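PDB 5WZJ: pumilio homolog 23 from Arabidopsis thaliana, which recognises a specific 18S rRNA sequence through its pumilio repeats and probably regulates the translation and stability of target mRNAs. Local coordinates for residues A[79-84]-A[109-114]; A[235-240]-A[291-296]; A[246-251]-A[299-304]; A[397-402]-A[449-454]; A[417-422]-A[456-461]. One frame throughout, in Å; residues are numbered along the deposited sequence.

Following the chain from its N terminus, contact 1 closes a short loop of 24 residues between Pumilio repeats 1 and 2 and is complete before any other opens. Contacts 2 and 3 then open in turn and cross: helices 227-239 and 244-254 of repeat 4 meet helices 284-296 and 299-310 of repeat 5 in the same order, and Leu237 CD2 touches Ile251 CG1 at 3.7 Å. Contacts 4 and 5 also cross, tying helix 398-403 and the loop 417-422 to the successive helices 445-453 and 456-463. This second pair lies far along the superhelix, the centres of contacts 1 and 4 being about 58 Å apart.

Contact 1: A[79-84]-A[109-114]; sequences QLCSFI and KSLATH
No ring face or ring edge carries the meeting of Leu80, Cys81 and Ile84 with Ser110 and Leu111; branched aliphatic chains, a sulphur and a hydroxyl do the work. The contact joins helix 77-87, in Pumilio repeat 1, to helix 100-112, in repeat 2, and so belongs to the repeat-to-repeat stacking that builds the right-handed superhelix. Leu80 makes the largest contribution. Its CG is anti to the backbone N (chi1 170°), and from there CD2 reaches Leu111 N at 3.4 Å while also lying 3.8 Å from Leu111 CD2. Cys81 SG reaches the same methyl, Leu111 CD2, more loosely at 4.2 Å. One turn further on, Ile84 and Leu111 approach tip to tip, Ile84 CD1 standing 3.9 Å from Leu111 CG. No hydrogen bond crosses between the segments, and all five residues are buried. Helix 121-137 adds to the apolar surroundings, with Val123 touching Cys81 and Leu128 touching Leu111, and Leu158 of helix 146-160 meets Leu111 as well. The one hydroxyl in the contact is nevertheless satisfied: Ser110 OG donates to Leu72 O, and Leu80 CD2 packs 3.5 Å from Ser110 OG.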
# COMPACT_ATOMS: atom_id res chain seq x y z
N GLN A 79 19.78 -4.52 -30.24
CA GLN A 79 18.77 -4.00 -31.15
C GLN A 79 17.80 -3.08 -30.41
O GLN A 79 17.35 -2.07 -30.97
CB GLN A 79 18.01 -5.16 -31.82
CG GLN A 79 18.84 -5.95 -32.85
CD GLN A 79 20.12 -6.56 -32.27
OE1 GLN A 79 20.09 -7.25 -31.24
NE2 GLN A 79 21.25 -6.28 -32.91
N LEU A 80 17.49 -3.42 -29.16
CA LEU A 80 16.67 -2.55 -28.33
C LEU A 80 17.32 -1.19 -28.16
O LEU A 80 16.68 -0.15 -28.38
CB LEU A 80 16.45 -3.21 -26.96
CG LEU A 80 15.81 -2.29 -25.92
CD1 LEU A 80 14.37 -1.90 -26.30
CD2 LEU A 80 15.84 -2.94 -24.56
N CYS A 81 18.60 -1.16 -27.78
CA CYS A 81 19.30 0.11 -27.58
C CYS A 81 19.39 0.90 -28.87
O CYS A 81 19.31 2.14 -28.85
CB CYS A 81 20.69 -0.15 -27.00
SG CYS A 81 20.59 -0.80 -25.33
N SER A 82 19.57 0.22 -30.00
CA SER A 82 19.58 0.91 -31.28
C SER A 82 18.22 1.55 -31.57
O SER A 82 18.16 2.67 -32.09
CB SER A 82 19.98 -0.05 -32.39
OG SER A 82 21.24 -0.64 -32.13
N PHE A 83 17.13 0.86 -31.23
CA PHE A 83 15.81 1.44 -31.43
C PHE A 83 15.64 2.68 -30.56
O PHE A 83 15.15 3.71 -31.01
CB PHE A 83 14.70 0.44 -31.12
CG PHE A 83 13.34 1.07 -31.11
CD1 PHE A 83 12.64 1.22 -32.30
CD2 PHE A 83 12.78 1.57 -29.94
CE1 PHE A 83 11.41 1.83 -32.31
CE2 PHE A 83 11.55 2.18 -29.95
CZ PHE A 83 10.86 2.31 -31.14
N ILE A 84 16.02 2.57 -29.28
CA ILE A 84 15.91 3.69 -28.36
C ILE A 84 16.75 4.87 -28.85
O ILE A 84 16.30 6.02 -28.84
CB ILE A 84 16.32 3.25 -26.95
CG1 ILE A 84 15.30 2.25 -26.40
CG2 ILE A 84 16.52 4.46 -26.05
CD1 ILE A 84 15.68 1.65 -25.03
N LYS A 109 10.51 -1.68 -20.12
CA LYS A 109 10.42 -3.01 -19.52
C LYS A 109 11.47 -3.94 -20.10
O LYS A 109 12.05 -4.75 -19.37
CB LYS A 109 9.03 -3.61 -19.77
CG LYS A 109 7.89 -2.95 -19.05
CD LYS A 109 6.60 -3.71 -19.36
CE LYS A 109 5.39 -3.06 -18.70
NZ LYS A 109 4.13 -3.76 -19.13
N SER A 110 11.69 -3.85 -21.41
CA SER A 110 12.68 -4.67 -22.08
C SER A 110 14.10 -4.35 -21.61
O SER A 110 14.90 -5.26 -21.38
CB SER A 110 12.55 -4.48 -23.59
OG SER A 110 13.38 -5.36 -24.34
N LEU A 111 14.43 -3.06 -21.47
CA LEU A 111 15.70 -2.68 -20.86
C LEU A 111 15.83 -3.26 -19.46
O LEU A 111 16.90 -3.74 -19.07
CB LEU A 111 15.82 -1.16 -20.76
CG LEU A 111 16.49 -0.29 -21.80
CD1 LEU A 111 16.51 1.15 -21.26
CD2 LEU A 111 17.88 -0.80 -22.10
N ALA A 112 14.76 -3.17 -18.68
CA ALA A 112 14.77 -3.65 -17.31
C ALA A 112 15.10 -5.14 -17.20
O ALA A 112 15.60 -5.58 -16.17
CB ALA A 112 13.43 -3.37 -16.64
N THR A 113 14.80 -5.93 -18.25
CA THR A 113 15.12 -7.36 -18.17
C THR A 113 16.63 -7.61 -18.18
O THR A 113 17.05 -8.72 -17.85
CB THR A 113 14.48 -8.17 -19.33
OG1 THR A 113 15.04 -7.77 -20.58
CG2 THR A 113 12.94 -7.98 -19.40
N HIS A 114 17.44 -6.62 -18.54
CA HIS A 114 18.89 -6.78 -18.60
C HIS A 114 19.61 -6.22 -17.37
O HIS A 114 20.85 -6.30 -17.30
CB HIS A 114 19.44 -6.13 -19.87
CG HIS A 114 18.86 -6.72 -21.12
ND1 HIS A 114 19.34 -7.88 -21.69
CD2 HIS A 114 17.83 -6.31 -21.90
CE1 HIS A 114 18.63 -8.16 -22.77
NE2 HIS A 114 17.71 -7.22 -22.92

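Contact 2: A[235-240]-A[291-296]; sequences TALRLM and EVILEV. With nucleotides of chain B.
Leu237 and Arg238 meet Val292, Ile293, Glu295 and Val296 where Pumilio repeats 4 and 5 stack in the superhelix. Helices 235-239 and 291-296 run nearly parallel, 8° apart, with axes approaching to 9.4 Å. The interior is aliphatic. Leu237 crosses Val292 and Ile293 obliquely, its CB 3.7 Å from Val292 CG1 and its CD1 3.6 Å from Ile293 CG1. Val296 CG1 packs on the backbone, 3.7 Å from Leu237 O. Arg238 crosses Val292 at about a right angle. One face of its guanidinium rests on Val292 CG2, which is displaced toward the rim and lies 3.5 Å from NH2. The guanidinium also forms a long salt bridge, Arg238 NH1 to Glu295 OE1 at 3.8 Å, with the guanidinium and carboxylate planes 49° apart. Charge is shared more widely here: Arg181 makes salt bridges to OE2 of both Glu295 and Glu291, an arrangement that would help keep the Glu291 carboxylate in place. The same helix thus serves both packing and base recognition. Glu291 reaches away from the interface to guanine G7 of the RNA, chain B, where a single oxygen, OE1, accepts from N1 of G7 at 2.7 Å and from N2 of G7 at 2.8 Å.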
# COMPACT_ATOMS: atom_id res chain seq x y z
N THR A 235 6.25 9.31 -7.32
CA THR A 235 7.15 8.20 -7.63
C THR A 235 8.60 8.59 -7.38
O THR A 235 9.35 7.85 -6.72
CB THR A 235 6.92 7.76 -9.08
OG1 THR A 235 5.60 7.23 -9.19
CG2 THR A 235 7.92 6.69 -9.51
N ALA A 236 9.01 9.77 -7.85
CA ALA A 236 10.39 10.19 -7.63
C ALA A 236 10.73 10.24 -6.14
O ALA A 236 11.79 9.77 -5.71
CB ALA A 236 10.64 11.55 -8.28
N LEU A 237 9.83 10.79 -5.31
CA LEU A 237 10.15 10.90 -3.89
C LEU A 237 10.29 9.52 -3.25
O LEU A 237 11.21 9.29 -2.45
CB LEU A 237 9.10 11.73 -3.17
CG LEU A 237 9.09 13.23 -3.46
CD1 LEU A 237 7.75 13.84 -3.05
CD2 LEU A 237 10.23 13.92 -2.70
N ARG A 238 9.39 8.59 -3.59
CA ARG A 238 9.48 7.23 -3.05
C ARG A 238 10.80 6.57 -3.42
O ARG A 238 11.40 5.86 -2.60
CB ARG A 238 8.32 6.37 -3.56
CG ARG A 238 6.96 6.73 -3.00
CD ARG A 238 5.91 5.72 -3.43
NE ARG A 238 4.66 6.36 -3.86
CZ ARG A 238 3.60 6.55 -3.08
NH1 ARG A 238 3.63 6.16 -1.80
NH2 ARG A 238 2.51 7.15 -3.57
N LEU A 239 11.28 6.79 -4.65
CA LEU A 239 12.56 6.23 -5.07
C LEU A 239 13.74 6.83 -4.30
O LEU A 239 14.81 6.22 -4.25
CB LEU A 239 12.75 6.43 -6.58
CG LEU A 239 11.70 5.74 -7.48
CD1 LEU A 239 11.82 6.20 -8.92
CD2 LEU A 239 11.81 4.22 -7.40
N MET A 240 13.57 8.01 -3.70
CA MET A 240 14.64 8.69 -2.99
C MET A 240 14.60 8.43 -1.48
O MET A 240 15.32 9.11 -0.73
CB MET A 240 14.58 10.20 -3.26
CG MET A 240 15.00 10.59 -4.67
SD MET A 240 16.77 10.26 -4.94
CE MET A 240 16.99 10.92 -6.61
N GLU A 291 1.41 13.64 1.24
CA GLU A 291 1.50 12.34 1.92
C GLU A 291 2.87 11.72 1.71
O GLU A 291 3.50 11.23 2.65
CB GLU A 291 0.43 11.37 1.41
CG GLU A 291 -1.00 11.65 1.81
CD GLU A 291 -1.91 10.56 1.28
OE1 GLU A 291 -2.75 10.84 0.39
OE2 GLU A 291 -1.73 9.41 1.70
N VAL A 292 3.35 11.73 0.47
CA VAL A 292 4.62 11.08 0.17
C VAL A 292 5.78 11.89 0.74
O VAL A 292 6.73 11.33 1.30
CB VAL A 292 4.76 10.85 -1.34
CG1 VAL A 292 6.13 10.25 -1.64
CG2 VAL A 292 3.66 9.90 -1.83
N ILE A 293 5.71 13.22 0.64
CA ILE A 293 6.73 14.07 1.25
C ILE A 293 6.90 13.72 2.73
O ILE A 293 8.03 13.56 3.23
CB ILE A 293 6.38 15.56 1.07
CG1 ILE A 293 6.58 15.97 -0.40
CG2 ILE A 293 7.23 16.42 1.98
CD1 ILE A 293 6.05 17.34 -0.71
N LEU A 294 5.79 13.61 3.45
CA LEU A 294 5.87 13.33 4.89
C LEU A 294 6.41 11.94 5.16
O LEU A 294 7.11 11.74 6.16
CB LEU A 294 4.50 13.52 5.54
CG LEU A 294 4.02 14.98 5.60
CD1 LEU A 294 2.60 15.10 6.13
CD2 LEU A 294 4.98 15.76 6.47
N GLU A 295 6.12 10.97 4.28
CA GLU A 295 6.63 9.61 4.45
C GLU A 295 8.14 9.54 4.28
O GLU A 295 8.79 8.71 4.92
CB GLU A 295 5.96 8.66 3.47
CG GLU A 295 4.57 8.29 3.89
CD GLU A 295 3.75 7.70 2.77
OE1 GLU A 295 4.35 7.05 1.87
OE2 GLU A 295 2.52 7.90 2.82
N VAL A 296 8.71 10.34 3.37
CA VAL A 296 10.15 10.27 3.12
C VAL A 296 10.94 11.39 3.79
O VAL A 296 12.18 11.37 3.73
CB VAL A 296 10.45 10.27 1.60
CG1 VAL A 296 9.77 9.09 0.95
CG2 VAL A 296 10.03 11.60 0.96
P G B 7 -14.15 7.90 -1.29
OP1 G B 7 -15.49 8.28 -1.80
OP2 G B 7 -13.48 6.62 -1.59
O5' G B 7 -13.10 8.98 -1.81
C5' G B 7 -13.41 10.36 -1.79
C4' G B 7 -12.23 11.19 -2.24
O4' G B 7 -11.24 11.28 -1.19
C3' G B 7 -11.45 10.64 -3.42
O3' G B 7 -12.10 10.85 -4.66
C2' G B 7 -10.11 11.37 -3.28
O2' G B 7 -10.23 12.70 -3.76
C1' G B 7 -9.95 11.42 -1.76
N9 G B 7 -9.10 10.32 -1.29
C8 G B 7 -9.44 8.99 -1.16
N7 G B 7 -8.44 8.26 -0.77
C5 G B 7 -7.38 9.14 -0.64
C6 G B 7 -6.03 8.92 -0.25
O6 G B 7 -5.51 7.85 0.08
N1 G B 7 -5.28 10.08 -0.24
C2 G B 7 -5.77 11.31 -0.60
N2 G B 7 -4.90 12.33 -0.55
N3 G B 7 -7.02 11.53 -0.97
C4 G B 7 -7.77 10.41 -0.97

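Contact 3: A[246-251]-A[299-304]; sequences QLLEII and ESLYNE
Ser300 meets Leu248 at the more exposed margin of the contact, its OG lying 4.1 Å from Leu248 CD2; this is a loose touch between a hydroxyl and a methyl. Next comes Leu301, the residue that carries the interface. Its CG is anti to the backbone N (chi1 -167°), and the branch beyond packs against helix 246-251, CD1 lying among three residues. Leu301 CD1 is 3.6 Å from Ile251 CG2, and it stands 4.0 Å from Leu248 CD2. The two leucines slide past one another in opposite directions, whereas Ile251 crosses Leu301 obliquely and also meets the other leucine methyl, Leu301 CD2 lying 3.8 Å from Ile251 CG2. The same CD1 faces the backbone more distantly, 4.4 Å from Leu247 O. The segments belong to successive repeats of the pumilio superhelix, 246-251 to Pumilio 4 and 299-304 to Pumilio 5; their axes come within 10.8 Å at 36°, and the nearest atom of the contact is about 15 Å from the RNA. Beyond Leu301, Tyr302 turns to Leu294 of helix 284-296. Ile251 reaches the same helix at Ile293, and it also touches Leu237 of helix 227-239.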
# COMPACT_ATOMS: atom_id res chain seq x y z
N GLN A 246 19.73 14.13 -1.09
CA GLN A 246 18.90 14.47 -2.25
C GLN A 246 17.51 14.94 -1.82
O GLN A 246 16.97 15.89 -2.40
CB GLN A 246 18.80 13.27 -3.20
CG GLN A 246 20.15 12.79 -3.72
CD GLN A 246 20.05 12.08 -5.06
OE1 GLN A 246 19.69 12.69 -6.06
NE2 GLN A 246 20.38 10.79 -5.08
N LEU A 247 16.92 14.29 -0.82
CA LEU A 247 15.60 14.69 -0.33
C LEU A 247 15.61 16.13 0.16
O LEU A 247 14.67 16.88 -0.09
CB LEU A 247 15.13 13.75 0.78
CG LEU A 247 14.80 12.34 0.31
CD1 LEU A 247 14.58 11.43 1.49
CD2 LEU A 247 13.55 12.39 -0.56
N LEU A 248 16.69 16.52 0.87
CA LEU A 248 16.82 17.89 1.36
C LEU A 248 17.05 18.90 0.23
O LEU A 248 16.82 20.09 0.42
CB LEU A 248 17.95 17.98 2.39
CG LEU A 248 17.68 17.19 3.68
CD1 LEU A 248 18.97 16.99 4.50
CD2 LEU A 248 16.60 17.89 4.52
N GLU A 249 17.48 18.44 -0.94
CA GLU A 249 17.58 19.34 -2.08
C GLU A 249 16.26 19.39 -2.87
O GLU A 249 15.86 20.47 -3.31
CB GLU A 249 18.73 18.90 -3.01
CG GLU A 249 19.33 20.01 -3.87
CD GLU A 249 20.35 20.87 -3.11
OE1 GLU A 249 20.51 20.71 -1.87
OE2 GLU A 249 21.00 21.71 -3.77
N ILE A 250 15.58 18.25 -3.04
CA ILE A 250 14.45 18.22 -3.96
C ILE A 250 13.16 18.68 -3.29
O ILE A 250 12.31 19.32 -3.93
CB ILE A 250 14.30 16.83 -4.61
CG1 ILE A 250 13.98 15.77 -3.57
CG2 ILE A 250 15.54 16.45 -5.40
CD1 ILE A 250 14.03 14.36 -4.15
N ILE A 251 12.94 18.33 -2.02
CA ILE A 251 11.66 18.66 -1.38
C ILE A 251 11.45 20.18 -1.28
O ILE A 251 10.34 20.63 -1.58
CB ILE A 251 11.53 17.93 -0.04
CG1 ILE A 251 11.32 16.43 -0.27
CG2 ILE A 251 10.36 18.52 0.78
CD1 ILE A 251 11.33 15.63 1.03
N GLU A 299 14.28 14.05 9.31
CA GLU A 299 13.75 14.55 10.58
C GLU A 299 13.62 16.06 10.58
O GLU A 299 12.56 16.60 10.92
CB GLU A 299 14.64 14.09 11.74
CG GLU A 299 14.28 14.77 13.06
CD GLU A 299 14.93 14.11 14.27
OE1 GLU A 299 14.88 12.87 14.37
OE2 GLU A 299 15.48 14.85 15.11
N SER A 300 14.68 16.77 10.20
CA SER A 300 14.66 18.23 10.27
C SER A 300 13.58 18.80 9.37
O SER A 300 12.91 19.78 9.72
CB SER A 300 16.04 18.78 9.87
OG SER A 300 16.37 18.35 8.56
N LEU A 301 13.41 18.20 8.20
CA LEU A 301 12.40 18.69 7.27
C LEU A 301 10.99 18.38 7.79
O LEU A 301 10.11 19.24 7.74
CB LEU A 301 12.65 18.08 5.89
CG LEU A 301 11.91 18.69 4.71
CD1 LEU A 301 12.79 18.65 3.47
CD2 LEU A 301 10.65 17.92 4.49
N TYR A 302 10.79 17.17 8.33
CA TYR A 302 9.50 16.83 8.92
C TYR A 302 9.14 17.79 10.04
O TYR A 302 8.01 18.27 10.13
CB TYR A 302 9.49 15.38 9.46
CG TYR A 302 8.21 15.03 10.20
CD1 TYR A 302 8.03 15.41 11.54
CD2 TYR A 302 7.16 14.36 9.56
CE1 TYR A 302 6.85 15.13 12.22
CE2 TYR A 302 5.97 14.08 10.24
CZ TYR A 302 5.82 14.47 11.56
OH TYR A 302 4.65 14.20 12.25
N ASN A 303 10.09 18.06 10.95
CA ASN A 303 9.78 18.90 12.10
C ASN A 303 9.37 20.30 11.66
O ASN A 303 8.47 20.91 12.26
CB ASN A 303 10.98 18.97 13.06
CG ASN A 303 11.23 17.64 13.78
OD1 ASN A 303 10.38 16.75 13.75
ND2 ASN A 303 12.39 17.51 14.41
N GLU A 304 10.01 20.82 10.61
CA GLU A 304 9.67 22.15 10.13
C GLU A 304 8.27 22.18 9.51
O GLU A 304 7.51 23.13 9.74
CB GLU A 304 10.74 22.61 9.13
CG GLU A 304 10.51 24.00 8.51
CD GLU A 304 10.84 25.15 9.44
OE1 GLU A 304 11.15 24.90 10.63
OE2 GLU A 304 10.78 26.32 8.99

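Contact 4: A[397-402]-A[449-454]; sequences SILPRL and TSLTSM
Leu399 and Leu451 form the apolar centre, crossing obliquely with Leu399 CG 3.8 Å from Leu451 CB. The methyl ends also meet, Leu399 CD1 lying 4.1 Å from Leu451 CD1. Met454 adds its sulphur: SD stands 3.9 Å from Leu399 CB and, more loosely, 4.3 Å from Pro400 CD. Within the pumilio superhelix this joins helix 398-403 to helix 445-453 almost perpendicularly, the short segments making 85° with axes 8.8 Å apart; Val471 of helix 468-477 and Leu433 of helix 427-436 also touch Leu399. Toward the polar edge, Ser450 is closely gripped. Its CB lies 3.4 Å from Ile398 CG2, tighter than usual van der Waals contact. Its OG, anti to the backbone N (chi1 177°), accepts a hydrogen bond from Leu399 N at 3.1 Å with a nearly straight N-H...O angle of 163°, and donates to Ile396 O, just before helix 398-403.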
# COMPACT_ATOMS: atom_id res chain seq x y z
N SER A 397 -20.11 -2.23 25.37
CA SER A 397 -20.35 -2.47 23.96
C SER A 397 -19.26 -1.88 23.06
O SER A 397 -19.47 -1.74 21.86
CB SER A 397 -21.72 -1.91 23.56
OG SER A 397 -22.74 -2.67 24.18
N ILE A 398 -18.10 -1.54 23.62
CA ILE A 398 -17.08 -0.89 22.80
C ILE A 398 -16.67 -1.80 21.64
O ILE A 398 -16.50 -1.34 20.51
CB ILE A 398 -15.89 -0.44 23.67
CG1 ILE A 398 -14.82 0.22 22.80
CG2 ILE A 398 -15.31 -1.60 24.42
CD1 ILE A 398 -15.30 1.47 22.10
N LEU A 399 -16.53 -3.11 21.89
CA LEU A 399 -16.10 -4.01 20.82
C LEU A 399 -17.14 -4.11 19.72
O LEU A 399 -16.79 -3.85 18.54
CB LEU A 399 -15.73 -5.39 21.39
CG LEU A 399 -14.27 -5.82 21.18
CD1 LEU A 399 -13.89 -5.82 19.69
CD2 LEU A 399 -13.32 -4.92 21.99
N PRO A 400 -18.41 -4.46 19.96
CA PRO A 400 -19.38 -4.50 18.86
C PRO A 400 -19.47 -3.21 18.07
O PRO A 400 -19.60 -3.25 16.84
CB PRO A 400 -20.71 -4.81 19.57
CG PRO A 400 -20.34 -5.49 20.83
CD PRO A 400 -19.02 -4.86 21.25
N ARG A 401 -19.41 -2.06 18.74
CA ARG A 401 -19.56 -0.81 18.03
C ARG A 401 -18.36 -0.53 17.12
O ARG A 401 -18.54 0.03 16.04
CB ARG A 401 -19.78 0.34 19.01
CG ARG A 401 -21.11 0.22 19.78
CD ARG A 401 -21.27 1.30 20.81
NE ARG A 401 -22.54 1.16 21.52
CZ ARG A 401 -23.05 2.09 22.33
NH1 ARG A 401 -22.41 3.24 22.52
NH2 ARG A 401 -24.21 1.87 22.93
N LEU A 402 -17.16 -0.93 17.53
CA LEU A 402 -16.01 -0.71 16.67
C LEU A 402 -15.96 -1.73 15.53
O LEU A 402 -15.57 -1.38 14.41
CB LEU A 402 -14.71 -0.76 17.48
CG LEU A 402 -14.36 0.52 18.24
CD1 LEU A 402 -13.26 0.25 19.25
CD2 LEU A 402 -13.96 1.65 17.30
N THR A 449 -12.30 -6.70 28.50
CA THR A 449 -13.56 -7.09 29.13
C THR A 449 -14.69 -7.14 28.11
O THR A 449 -15.47 -8.10 28.08
CB THR A 449 -13.90 -6.14 30.28
OG1 THR A 449 -13.03 -6.42 31.40
CG2 THR A 449 -15.35 -6.31 30.71
N SER A 450 -14.77 -6.14 27.23
CA SER A 450 -15.85 -6.09 26.25
C SER A 450 -15.76 -7.26 25.28
O SER A 450 -16.77 -7.89 24.95
CB SER A 450 -15.82 -4.76 25.51
OG SER A 450 -16.82 -4.70 24.49
N LEU A 451 -14.55 -7.55 24.79
CA LEU A 451 -14.40 -8.66 23.84
C LEU A 451 -14.71 -10.00 24.49
O LEU A 451 -15.43 -10.82 23.92
CB LEU A 451 -12.99 -8.69 23.24
CG LEU A 451 -12.72 -9.84 22.26
CD1 LEU A 451 -13.53 -9.68 20.97
CD2 LEU A 451 -11.24 -9.98 21.92
N THR A 452 -14.14 -10.25 25.68
CA THR A 452 -14.36 -11.56 26.30
C THR A 452 -15.75 -11.72 26.89
O THR A 452 -16.13 -12.85 27.21
CB THR A 452 -13.33 -11.85 27.40
OG1 THR A 452 -13.42 -10.85 28.42
CG2 THR A 452 -11.92 -11.88 26.82
N SER A 453 -16.50 -10.62 27.05
CA SER A 453 -17.89 -10.68 27.51
C SER A 453 -18.87 -10.99 26.40
O SER A 453 -20.00 -11.38 26.70
CB SER A 453 -18.33 -9.36 28.14
OG SER A 453 -17.64 -9.14 29.36
N MET A 454 -18.51 -10.76 25.14
CA MET A 454 -19.46 -10.94 24.05
C MET A 454 -20.00 -12.37 24.06
O MET A 454 -19.27 -13.32 24.36
CB MET A 454 -18.81 -10.63 22.69
CG MET A 454 -18.58 -9.14 22.43
SD MET A 454 -17.54 -8.87 20.97
CE MET A 454 -18.42 -9.80 19.72

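Contact 5: A[417-422]-A[456-461]; sequences WEWAPG and AEYITE
Trp419 and Tyr458 make the tight part of the contact, an offset stack whose planes differ by only 5°, with the centroids of the Trp419 six-membered ring and the Tyr458 ring 4.0 Å apart. Tyr458 CE1 lies 3.6 Å from Trp419 CG, and Tyr458 CB sits over the six-membered ring as a CH-pi donor, 20° off its normal. Phe404 meets the indole edge-to-face, while Lys455 makes a cation-pi contact with Tyr458. The stack fastens the loop 417-422, between helices 405-410 and 427-436, onto helix 456-463 in Pumilio repeat 7. The outer side is looser. Glu461 CB comes to the indole edge, near its plane, 3.9 Å from Trp419 CZ2, and Glu418 OE1 is 3.9 Å from Tyr458 OH, with no hydrogen bond. Here a water bridges the two segments: it accepts from Trp419 NE1 at 3.0 Å and from Gly422 N at 3.1 Å, and donates to Glu461 OE1 at a short 2.5 Å.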
# COMPACT_ATOMS: atom_id res chain seq x y z
N TRP A 417 -28.99 0.31 19.32
CA TRP A 417 -28.15 -0.48 18.44
C TRP A 417 -27.33 -1.48 19.24
O TRP A 417 -26.80 -1.16 20.30
CB TRP A 417 -27.23 0.43 17.62
CG TRP A 417 -26.45 -0.31 16.59
CD1 TRP A 417 -26.79 -0.48 15.28
CD2 TRP A 417 -25.21 -1.02 16.78
NE1 TRP A 417 -25.84 -1.25 14.64
CE2 TRP A 417 -24.86 -1.59 15.54
CE3 TRP A 417 -24.37 -1.22 17.88
CZ2 TRP A 417 -23.69 -2.35 15.36
CZ3 TRP A 417 -23.21 -1.98 17.70
CH2 TRP A 417 -22.89 -2.54 16.46
N GLU A 418 -27.23 -2.71 18.73
CA GLU A 418 -26.44 -3.71 19.43
C GLU A 418 -25.52 -4.48 18.50
O GLU A 418 -24.47 -4.97 18.94
CB GLU A 418 -27.35 -4.70 20.15
CG GLU A 418 -28.01 -4.15 21.38
CD GLU A 418 -28.75 -5.22 22.14
OE1 GLU A 418 -28.34 -6.40 22.04
OE2 GLU A 418 -29.75 -4.88 22.82
N TRP A 419 -25.91 -4.63 17.24
CA TRP A 419 -25.25 -5.56 16.33
C TRP A 419 -25.75 -5.26 14.92
O TRP A 419 -26.77 -4.58 14.74
CB TRP A 419 -25.54 -7.02 16.73
CG TRP A 419 -24.62 -8.05 16.13
CD1 TRP A 419 -24.93 -8.99 15.18
CD2 TRP A 419 -23.23 -8.27 16.45
NE1 TRP A 419 -23.83 -9.76 14.88
CE2 TRP A 419 -22.78 -9.34 15.65
CE3 TRP A 419 -22.34 -7.66 17.33
CZ2 TRP A 419 -21.47 -9.81 15.71
CZ3 TRP A 419 -21.03 -8.12 17.39
CH2 TRP A 419 -20.61 -9.19 16.58
N ALA A 420 -25.03 -5.79 13.91
CA ALA A 420 -25.46 -5.73 12.51
C ALA A 420 -25.46 -7.14 11.95
O ALA A 420 -24.50 -7.56 11.28
CB ALA A 420 -24.55 -4.80 11.69
N PRO A 421 -26.53 -7.91 12.19
CA PRO A 421 -26.50 -9.34 11.87
C PRO A 421 -26.20 -9.60 10.40
O PRO A 421 -26.81 -9.01 9.51
CB PRO A 421 -27.91 -9.82 12.25
CG PRO A 421 -28.42 -8.79 13.20
CD PRO A 421 -27.82 -7.49 12.76
N GLY A 422 -25.22 -10.47 10.16
CA GLY A 422 -24.82 -10.84 8.82
C GLY A 422 -23.93 -9.84 8.09
O GLY A 422 -23.39 -10.18 7.04
N ALA A 456 -21.54 -16.01 22.86
CA ALA A 456 -20.95 -16.98 21.94
C ALA A 456 -21.31 -16.68 20.49
O ALA A 456 -20.45 -16.72 19.60
CB ALA A 456 -21.38 -18.40 22.33
N GLU A 457 -22.57 -16.35 20.22
CA GLU A 457 -22.96 -16.18 18.82
C GLU A 457 -22.30 -14.95 18.20
O GLU A 457 -21.92 -14.98 17.02
CB GLU A 457 -24.48 -16.11 18.69
CG GLU A 457 -25.14 -14.98 19.40
CD GLU A 457 -26.64 -15.02 19.23
OE1 GLU A 457 -27.13 -14.67 18.12
OE2 GLU A 457 -27.33 -15.42 20.20
N TYR A 458 -22.13 -13.86 18.96
CA TYR A 458 -21.42 -12.70 18.43
C TYR A 458 -19.94 -13.00 18.21
O TYR A 458 -19.36 -12.57 17.20
CB TYR A 458 -21.58 -11.50 19.36
CG TYR A 458 -22.96 -10.84 19.39
CD1 TYR A 458 -23.96 -11.21 18.51
CD2 TYR A 458 -23.23 -9.83 20.32
CE1 TYR A 458 -25.22 -10.60 18.55
CE2 TYR A 458 -24.47 -9.21 20.36
CZ TYR A 458 -25.46 -9.60 19.48
OH TYR A 458 -26.68 -8.97 19.55
N ILE A 459 -19.30 -13.71 19.15
CA ILE A 459 -17.89 -14.06 19.00
C ILE A 459 -17.68 -14.98 17.81
O ILE A 459 -16.70 -14.84 17.06
CB ILE A 459 -17.34 -14.68 20.31
CG1 ILE A 459 -17.23 -13.61 21.40
CG2 ILE A 459 -15.98 -15.29 20.08
CD1 ILE A 459 -16.63 -14.11 22.73
N THR A 460 -18.57 -15.96 17.60
CA THR A 460 -18.41 -16.83 16.43
C THR A 460 -18.65 -16.06 15.14
O THR A 460 -17.93 -16.25 14.16
CB THR A 460 -19.33 -18.05 16.51
OG1 THR A 460 -20.69 -17.61 16.44
CG2 THR A 460 -19.13 -18.80 17.80
N GLU A 461 -19.65 -15.17 15.13
CA GLU A 461 -19.84 -14.30 13.97
C GLU A 461 -18.59 -13.47 13.69
O GLU A 461 -18.23 -13.25 12.52
CB GLU A 461 -21.05 -13.39 14.18
CG GLU A 461 -22.37 -14.10 14.13
CD GLU A 461 -22.70 -14.59 12.74
OE1 GLU A 461 -23.27 -13.79 11.96
OE2 GLU A 461 -22.39 -15.76 12.43
O HOH W 1 -23.31 -11.34 12.44